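Local coordinates for nisin immunity protein (Lactococcus lactis subsp. lactis, PDB 5XHB), which helps its lantibiotic-producing host to withstand nisin supplied from outside, acting in nature as a lipoprotein of the cell membrane, at residues A102-R107 with I132-N137; E209-E214 with K220-V225. One frame throughout, in Å; residues are numbered along the deposited sequence.

Contact 1. Residues A102-R107 with I132-N137; sequences AVKALR and IDYMGN. With SO4 (sulfate ion), chain B.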
loop_
_atom_site.group_PDB
_atom_site.type_symbol
_atom_site.label_atom_id
_atom_site.label_comp_id
_atom_site.label_asym_id
_atom_site.label_seq_id
_atom_site.Cartn_x
_atom_site.Cartn_y
_atom_site.Cartn_z
ATOM N N ALA A 102 -5.153 -5.663 -1.925
ATOM C CA ALA A 102 -6.534 -5.336 -2.287
ATOM C C ALA A 102 -7.043 -4.207 -1.413
ATOM O O ALA A 102 -7.768 -3.315 -1.870
ATOM C CB ALA A 102 -7.446 -6.563 -2.145
ATOM N N VAL A 103 -6.651 -4.278 -0.147
ATOM C CA VAL A 103 -6.972 -3.292 0.876
ATOM C C VAL A 103 -5.662 -2.830 1.503
ATOM O O VAL A 103 -4.823 -3.665 1.878
ATOM C CB VAL A 103 -7.895 -3.879 1.974
ATOM C CG1 VAL A 103 -8.165 -2.839 3.066
ATOM C CG2 VAL A 103 -9.190 -4.406 1.369
ATOM N N LYS A 104 -5.470 -1.517 1.610
ATOM C CA LYS A 104 -4.204 -0.972 2.117
ATOM C C LYS A 104 -3.999 -1.322 3.582
ATOM O O LYS A 104 -4.957 -1.415 4.353
ATOM C CB LYS A 104 -4.158 0.553 1.917
ATOM C CG LYS A 104 -4.072 0.940 0.434
ATOM C CD LYS A 104 -4.214 2.435 0.145
ATOM C CE LYS A 104 -3.949 2.692 -1.353
ATOM N NZ LYS A 104 -4.176 4.097 -1.797
ATOM N N ALA A 105 -2.744 -1.524 3.966
ATOM C CA ALA A 105 -2.414 -1.770 5.360
ATOM C C ALA A 105 -2.527 -0.462 6.128
ATOM O O ALA A 105 -2.530 0.622 5.536
ATOM C CB ALA A 105 -0.997 -2.351 5.499
ATOM N N LEU A 106 -2.615 -0.590 7.445
ATOM C CA LEU A 106 -2.689 0.543 8.364
ATOM C C LEU A 106 -1.645 1.606 8.040
ATOM O O LEU A 106 -0.468 1.286 7.879
ATOM C CB LEU A 106 -2.497 0.043 9.804
ATOM C CG LEU A 106 -2.547 1.124 10.887
ATOM C CD1 LEU A 106 -3.931 1.759 10.921
ATOM C CD2 LEU A 106 -2.164 0.542 12.247
ATOM N N ARG A 107 -2.078 2.860 7.955
ATOM C CA ARG A 107 -1.171 3.973 7.704
ATOM C C ARG A 107 -0.717 4.639 9.006
ATOM O O ARG A 107 -1.535 5.043 9.825
ATOM C CB ARG A 107 -1.829 5.023 6.802
ATOM C CG ARG A 107 -2.206 4.526 5.408
ATOM C CD ARG A 107 -1.060 3.776 4.768
ATOM N NE ARG A 107 -1.171 3.684 3.308
ATOM C CZ ARG A 107 -1.038 2.551 2.624
ATOM N NH1 ARG A 107 -0.831 1.407 3.273
ATOM N NH2 ARG A 107 -1.112 2.558 1.298
ATOM N N ILE A 132 6.794 5.628 -11.451
ATOM C CA ILE A 132 5.616 6.090 -10.748
ATOM C C ILE A 132 5.948 6.302 -9.284
ATOM O O ILE A 132 6.636 5.476 -8.676
ATOM C CB ILE A 132 4.454 5.085 -10.891
ATOM C CG1 ILE A 132 3.927 5.148 -12.323
ATOM C CG2 ILE A 132 3.327 5.402 -9.908
ATOM C CD1 ILE A 132 2.774 4.261 -12.562
ATOM N N ASP A 133 5.480 7.419 -8.739
ATOM C CA ASP A 133 5.646 7.728 -7.317
ATOM C C ASP A 133 4.428 7.262 -6.526
ATOM O O ASP A 133 3.287 7.552 -6.900
ATOM C CB ASP A 133 5.835 9.229 -7.094
ATOM C CG ASP A 133 6.950 9.824 -7.940
ATOM O OD1 ASP A 133 7.828 9.077 -8.423
ATOM O OD2 ASP A 133 6.934 11.055 -8.123
ATOM N N TYR A 134 4.670 6.561 -5.424
ATOM C CA TYR A 134 3.585 6.088 -4.574
ATOM C C TYR A 134 4.067 5.869 -3.140
ATOM O O TYR A 134 5.055 5.168 -2.910
ATOM C CB TYR A 134 2.988 4.789 -5.129
ATOM C CG TYR A 134 2.011 4.112 -4.184
ATOM C CD1 TYR A 134 0.792 4.704 -3.880
ATOM C CD2 TYR A 134 2.308 2.880 -3.609
ATOM C CE1 TYR A 134 -0.111 4.092 -3.027
ATOM C CE2 TYR A 134 1.410 2.257 -2.744
ATOM C CZ TYR A 134 0.204 2.871 -2.464
ATOM O OH TYR A 134 -0.689 2.273 -1.611
HETATM N N MSE A 135 3.368 6.469 -2.184
HETATM C CA MSE A 135 3.670 6.268 -0.757
HETATM C C MSE A 135 5.112 6.595 -0.387
HETATM O O MSE A 135 5.704 5.926 0.463
HETATM C CB MSE A 135 3.365 4.828 -0.340
HETATM C CG MSE A 135 1.902 4.569 -0.064
HETATM SE SE MSE A 135 1.280 5.546 1.516
HETATM C CE MSE A 135 2.393 4.621 2.849
ATOM N N GLY A 136 5.669 7.617 -1.031
ATOM C CA GLY A 136 7.010 8.078 -0.722
ATOM C C GLY A 136 8.079 7.222 -1.360
ATOM O O GLY A 136 9.265 7.414 -1.112
ATOM N N ASN A 137 7.654 6.265 -2.180
ATOM C CA ASN A 137 8.575 5.400 -2.901
ATOM C C ASN A 137 8.488 5.647 -4.411
ATOM O O ASN A 137 7.529 6.241 -4.900
ATOM C CB ASN A 137 8.275 3.922 -2.612
ATOM C CG ASN A 137 8.315 3.590 -1.136
ATOM O OD1 ASN A 137 9.226 3.998 -0.421
ATOM N ND2 ASN A 137 7.317 2.841 -0.672
HETATM S S SO4 B . -0.290 -1.263 0.722
HETATM O O1 SO4 B . -1.113 -2.266 0.015
HETATM O O2 SO4 B . -0.481 0.050 0.114
HETATM O O3 SO4 B . -0.671 -1.185 2.132
HETATM O O4 SO4 B . 1.101 -1.681 0.595
#
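Arg-107 reaches across to Tyr-134 and Met-135, its guanidinium plane turned 64° from the phenol ring. Arg-107 NH2 lies 3.0 Å from Tyr-134 OH, with the hydroxyl at the rim of the guanidinium and in its plane. The selenomethionine Met-135 meets the same group from one face: its CE sits above the plane, and SE approaches Arg-107 NE to 3.6 Å. Bends at chi2 and chi3 (-67° and -65°) curl the Met-135 chain back, placing this methyl over the rim of the guanidinium. On the opposite face lies CB of Lys-104, whose extended chain runs on to bring CE within 3.3 Å of Tyr-134 OH.

A sulfate ion, probably from the crystallisation liquor, joins the two sides. Its O2 accepts hydrogen bonds from Arg-107 NH2 and from Tyr-134 OH, each 2.8 Å, while O3 takes Arg-107 NH1 and the backbone N of Ala-105. Leu-207 N and Thr-208 OG1 also bond the sulfate. Asp-120 forms salt bridges with both Lys-104 NZ and Arg-107 NE, which would help to hold the two basic chains side by side. Tyr-134 opens the type I' turn of the beta hairpin 131-134/137-145, and the sulfate sits between that turn and the loop after strand 90-96.

Contact 2. Residues E209-E214 with K220-V225; sequences EAFAVE and KLATKV
Phe-211 and Ala-222 face each other as a hydrogen-bonded pair in an antiparallel beta hairpin, formed by strands 210-215 and 218-224. Ala-222 N donates to Phe-211 O at 2.9 Å, nearly in line with the carbonyl, and Phe-211 N returns a bond to Ala-222 O. Val-213 and Lys-220 form the next such pair, bonded in both directions; the Lys-220 N to Val-213 O bond is nearly straight at the hydrogen (177°), although the donor stands above the carbonyl plane. In the intervening non-hydrogen-bonded pair of Ala-212 and Leu-221, Ala-212 CA makes a CH...O contact with Lys-220 O.

On the face carrying Phe-211, the methyl of Ala-222 lies over the phenyl ring in a CH-pi contact, CB 4.0 Å from the centroid and displaced toward CE1. With chi1 at 49°, Phe-211 CG sits between its backbone N and carbonyl carbon, and the ring lies alongside the neighbouring strand, where its face meets Ala-222 CB. Val-213 CG2 touches Ala-222 CB at 4.0 Å. On the other face, Leu-221 CD1 packs against Ala-210 CB.

Further out, Phe-122 meets the Phe-211 ring edge-to-face. Lys-220 leads its amine away to a salt bridge with Asp-218. Where direct pairing ends, Lys-224 N donates to a water oxygen at 3.1 Å.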
loop_
_atom_site.group_PDB
_atom_site.type_symbol
_atom_site.label_atom_id
_atom_site.label_comp_id
_atom_site.label_asym_id
_atom_site.label_seq_id
_atom_site.Cartn_x
_atom_site.Cartn_y
_atom_site.Cartn_z
ATOM N N GLU A 209 4.828 -3.253 -2.424
ATOM C CA GLU A 209 5.752 -4.180 -3.087
ATOM C C GLU A 209 5.753 -3.992 -4.603
ATOM O O GLU A 209 6.803 -3.841 -5.233
ATOM C CB GLU A 209 5.388 -5.640 -2.818
ATOM C CG GLU A 209 5.429 -6.160 -1.392
ATOM C CD GLU A 209 4.831 -7.569 -1.331
ATOM O OE1 GLU A 209 5.326 -8.449 -2.080
ATOM O OE2 GLU A 209 3.846 -7.787 -0.594
ATOM N N ALA A 210 4.558 -4.039 -5.179
ATOM C CA ALA A 210 4.400 -3.973 -6.626
ATOM C C ALA A 210 2.962 -3.668 -6.982
ATOM O O ALA A 210 2.045 -3.920 -6.192
ATOM C CB ALA A 210 4.823 -5.287 -7.285
ATOM N N PHE A 211 2.768 -3.132 -8.180
ATOM C CA PHE A 211 1.420 -3.001 -8.708
ATOM C C PHE A 211 1.465 -3.055 -10.221
ATOM O O PHE A 211 2.551 -3.127 -10.808
ATOM C CB PHE A 211 0.755 -1.714 -8.215
ATOM C CG PHE A 211 1.605 -0.473 -8.384
ATOM C CD1 PHE A 211 1.534 0.281 -9.546
ATOM C CD2 PHE A 211 2.455 -0.053 -7.367
ATOM C CE1 PHE A 211 2.317 1.424 -9.701
ATOM C CE2 PHE A 211 3.241 1.080 -7.511
ATOM C CZ PHE A 211 3.173 1.821 -8.683
ATOM N N ALA A 212 0.292 -3.065 -10.851
ATOM C CA ALA A 212 0.214 -3.170 -12.302
ATOM C C ALA A 212 -0.229 -1.847 -12.918
ATOM O O ALA A 212 -1.161 -1.213 -12.429
ATOM C CB ALA A 212 -0.747 -4.282 -12.705
ATOM N N VAL A 213 0.454 -1.418 -13.970
ATOM C CA VAL A 213 0.078 -0.176 -14.645
ATOM C C VAL A 213 -0.237 -0.471 -16.096
ATOM O O VAL A 213 0.562 -1.094 -16.789
ATOM C CB VAL A 213 1.208 0.885 -14.582
ATOM C CG1 VAL A 213 0.677 2.257 -15.083
ATOM C CG2 VAL A 213 1.757 0.988 -13.179
ATOM N N GLU A 214 -1.403 -0.030 -16.551
ATOM C CA GLU A 214 -1.781 -0.149 -17.947
ATOM C C GLU A 214 -0.974 0.844 -18.788
ATOM O O GLU A 214 -1.086 2.058 -18.600
ATOM C CB GLU A 214 -3.286 0.103 -18.099
ATOM C CG GLU A 214 -3.926 -0.561 -19.286
ATOM C CD GLU A 214 -5.449 -0.522 -19.220
ATOM O OE1 GLU A 214 -6.017 0.358 -18.518
ATOM O OE2 GLU A 214 -6.078 -1.373 -19.879
ATOM N N LYS A 220 1.562 -3.640 -17.263
ATOM C CA LYS A 220 2.976 -3.879 -16.982
ATOM C C LYS A 220 3.253 -3.892 -15.480
ATOM O O LYS A 220 2.623 -3.160 -14.722
ATOM C CB LYS A 220 3.840 -2.793 -17.633
ATOM C CG LYS A 220 3.679 -2.685 -19.145
ATOM C CD LYS A 220 4.047 -3.998 -19.839
ATOM C CE LYS A 220 4.288 -3.770 -21.349
ATOM N NZ LYS A 220 4.186 -5.016 -22.166
ATOM N N LEU A 221 4.246 -4.677 -15.075
ATOM C CA LEU A 221 4.646 -4.782 -13.680
ATOM C C LEU A 221 5.495 -3.603 -13.246
ATOM O O LEU A 221 6.501 -3.282 -13.893
ATOM C CB LEU A 221 5.418 -6.093 -13.473
ATOM C CG LEU A 221 6.208 -6.205 -12.169
ATOM C CD1 LEU A 221 5.243 -6.224 -11.009
ATOM C CD2 LEU A 221 7.097 -7.456 -12.177
ATOM N N ALA A 222 5.083 -2.954 -12.157
ATOM C CA ALA A 222 5.829 -1.864 -11.548
ATOM C C ALA A 222 6.376 -2.320 -10.204
ATOM O O ALA A 222 5.617 -2.799 -9.360
ATOM C CB ALA A 222 4.949 -0.630 -11.362
ATOM N N THR A 223 7.681 -2.160 -9.991
ATOM C CA THR A 223 8.288 -2.599 -8.734
ATOM C C THR A 223 9.146 -1.513 -8.096
ATOM O O THR A 223 9.652 -0.637 -8.786
ATOM C CB THR A 223 9.140 -3.860 -8.945
ATOM O OG1 THR A 223 10.120 -3.602 -9.951
ATOM C CG2 THR A 223 8.275 -5.019 -9.400
ATOM N N LYS A 224 9.307 -1.577 -6.774
ATOM C CA LYS A 224 9.978 -0.521 -6.032
ATOM C C LYS A 224 11.453 -0.472 -6.398
ATOM O O LYS A 224 12.127 -1.499 -6.419
ATOM C CB LYS A 224 9.798 -0.714 -4.522
ATOM C CG LYS A 224 10.743 0.136 -3.661
ATOM C CD LYS A 224 10.520 1.649 -3.840
ATOM C CE LYS A 224 11.831 2.465 -3.632
ATOM N NZ LYS A 224 11.704 3.971 -3.683
ATOM N N VAL A 225 11.945 0.718 -6.733
ATOM C CA VAL A 225 13.354 0.872 -7.097
ATOM C C VAL A 225 14.163 1.390 -5.913
ATOM O O VAL A 225 14.409 2.590 -5.795
ATOM C CB VAL A 225 13.553 1.824 -8.303
ATOM C CG1 VAL A 225 14.256 1.098 -9.445
ATOM C CG2 VAL A 225 12.227 2.386 -8.783
HETATM O O HOH W 1 9.175 -4.128 -4.993
#

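In the fold
Contact 1 and contact 2 follow one another along the chain, with their centres 12 Å apart. Both reach the seven-stranded antiparallel sheet, whose strands belong almost wholly to the Spa1 C-terminal domain. Residues 132-137 end strand 131-134 and turn into strand 137-145, which pairs with strand 218-224 of contact 2. Ile-132 packs on Phe-211 and Val-213, and Asn-137 CB meets Lys-224 CD, so the two contacts touch directly. Residues 102-107, by contrast, belong to the loop after strand 90-96 and bond to strand 25-33 of the other, eight-stranded sheet. Contact 1 therefore bridges the two sheets, whereas contact 2 lies within one.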